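Local coordinates for type 2A phosphatase-associated protein 42 (Saccharomyces cerevisiae, PDB 2V0P) that inhibits the PP2A-like phosphatase SIT4 and associates with PP2A catalytic subunits, acting in TOR signalling in response to nitrogen source, at residues 65-70 against 202-207. Sequence-based numbering, arbitrary orientation. Where two conformers were deposited one is given.
Sequences VSTASI and ELYLMR
On helix 199-231, Leu203 packs on Leu180 and Glu184 of helix 156-186, and the helix meets the 65-70 loop one residue later. Tyr204 points toward the loop from its CA. With CG anti to its own carbonyl carbon (chi1 -65°), the ring presents its CD2-CE2 edge to the turn formed by Thr67 to Ile70. Its CD2 corner lies 3.4 Å from Thr67 O, which sits at the ring edge near the ring plane; the same oxygen accepts the backbone N-H of Ile70. Thr67 CG2 adds an apolar touch 3.8 Å from Tyr204 CD2, and the two side chains cross nearly at right angles. This methyl points there because CG2 is anti to the backbone N, while Thr67 OG1 is hydrogen-bonded to Arg201 NH1. At the root of the tyrosine, Ile70 CG2 rests 3.7 Å from Tyr204 CB. An alanine in place of Tyr204 would probably loosen the loop, since the ring's contacts with Thr67 O and CG2 would go, while the packing of Ile70 on CB and on Leu205 could stay. The Leu205 side chain crosses that of Ile70 obliquely, with CD2 4.1 Å from Ile70 CG2, so the buried isoleucine is touched by two successive helix residues. No hydrogen bond links the two segments; the polar tie between loop and helix comes from Arg201, which also bonds Val65 O through NH2. The contact is mainly apolar surface packing, with one carbonyl at a ring edge, joining the loop between helices 29-52 and 75-83 to the last helix of the all-helical, tetratricopeptide repeat-like N-terminal domain of Tap42.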
# COMPACT_ATOMS: atom_id res chain seq x y z
N VAL A 65 -29.45 6.54 -28.31
CA VAL A 65 -29.86 5.73 -27.21
C VAL A 65 -31.06 6.39 -26.55
O VAL A 65 -31.07 7.60 -26.22
CB VAL A 65 -28.64 5.51 -26.20
CG1 VAL A 65 -29.00 4.56 -25.10
CG2 VAL A 65 -27.39 4.97 -26.95
N SER A 66 -32.10 5.59 -26.39
CA SER A 66 -33.32 6.07 -25.83
C SER A 66 -33.11 6.22 -24.36
O SER A 66 -32.22 5.60 -23.78
CB SER A 66 -34.51 5.16 -26.17
OG SER A 66 -34.90 5.36 -27.53
N THR A 67 -33.94 7.02 -23.73
CA THR A 67 -33.56 7.52 -22.39
C THR A 67 -33.42 6.39 -21.39
O THR A 67 -32.49 6.34 -20.65
CB THR A 67 -34.49 8.67 -21.91
OG1 THR A 67 -34.22 9.80 -22.70
CG2 THR A 67 -34.23 9.04 -20.44
N ALA A 68 -34.37 5.46 -21.39
CA ALA A 68 -34.37 4.42 -20.42
C ALA A 68 -33.25 3.38 -20.65
O ALA A 68 -32.96 2.69 -19.77
CB ALA A 68 -35.73 3.80 -20.31
N SER A 69 -32.66 3.33 -21.83
CA SER A 69 -31.58 2.46 -22.21
C SER A 69 -30.19 2.98 -21.69
O SER A 69 -29.20 2.28 -21.75
CB SER A 69 -31.50 2.32 -23.72
OG SER A 69 -32.67 1.67 -24.29
N ILE A 70 -30.15 4.22 -21.26
CA ILE A 70 -28.89 4.88 -20.96
C ILE A 70 -28.34 4.17 -19.68
O ILE A 70 -27.16 3.99 -19.59
CB ILE A 70 -29.11 6.36 -20.73
CG1 ILE A 70 -29.40 7.07 -22.08
CG2 ILE A 70 -27.91 7.01 -20.01
CD1 ILE A 70 -29.59 8.55 -21.93
N GLU A 202 -31.03 13.73 -18.37
CA GLU A 202 -29.91 14.44 -17.78
C GLU A 202 -29.40 13.70 -16.54
O GLU A 202 -28.23 13.51 -16.39
CB GLU A 202 -30.33 15.86 -17.44
CG GLU A 202 -29.28 16.66 -16.68
CD GLU A 202 -29.70 18.11 -16.46
OE1 GLU A 202 -30.91 18.35 -16.23
OE2 GLU A 202 -28.83 19.00 -16.51
N LEU A 203 -30.31 13.28 -15.68
CA LEU A 203 -29.98 12.48 -14.52
C LEU A 203 -29.19 11.19 -14.86
O LEU A 203 -28.20 10.87 -14.20
CB LEU A 203 -31.24 12.21 -13.71
CG LEU A 203 -31.25 11.25 -12.54
CD1 LEU A 203 -30.20 11.68 -11.53
CD2 LEU A 203 -32.64 11.20 -11.89
N TYR A 204 -29.65 10.45 -15.86
CA TYR A 204 -29.03 9.24 -16.26
C TYR A 204 -27.62 9.42 -16.77
O TYR A 204 -26.75 8.63 -16.43
CB TYR A 204 -29.90 8.48 -17.28
CG TYR A 204 -31.20 8.01 -16.70
CD1 TYR A 204 -31.40 7.93 -15.33
CD2 TYR A 204 -32.23 7.58 -17.54
CE1 TYR A 204 -32.62 7.47 -14.79
CE2 TYR A 204 -33.43 7.14 -17.02
CZ TYR A 204 -33.62 7.06 -15.65
OH TYR A 204 -34.83 6.58 -15.16
N LEU A 205 -27.41 10.42 -17.57
CA LEU A 205 -26.12 10.83 -18.06
C LEU A 205 -25.21 11.29 -16.94
O LEU A 205 -24.07 10.96 -17.00
CB LEU A 205 -26.20 11.90 -19.12
CG LEU A 205 -26.86 11.40 -20.42
CD1 LEU A 205 -27.24 12.56 -21.25
CD2 LEU A 205 -25.93 10.46 -21.17
N MSE A 206 -25.71 12.10 -16.02
CA MSE A 206 -24.93 12.58 -14.86
C MSE A 206 -24.58 11.40 -13.97
O MSE A 206 -23.52 11.37 -13.31
CB MSE A 206 -25.70 13.64 -14.06
CG MSE A 206 -24.85 14.38 -12.99
SE MSE A 206 -23.39 15.37 -13.84
CE MSE A 206 -24.42 16.73 -14.80
N ARG A 207 -25.48 10.44 -13.89
CA ARG A 207 -25.22 9.29 -13.09
C ARG A 207 -23.99 8.52 -13.71
O ARG A 207 -23.03 8.20 -13.01
CB ARG A 207 -26.51 8.51 -12.89
CG ARG A 207 -26.38 7.22 -12.15
CD ARG A 207 -27.78 6.73 -11.81
NE ARG A 207 -28.38 7.61 -10.82
CZ ARG A 207 -29.68 7.83 -10.67
NH1 ARG A 207 -30.58 7.24 -11.47
NH2 ARG A 207 -30.10 8.66 -9.72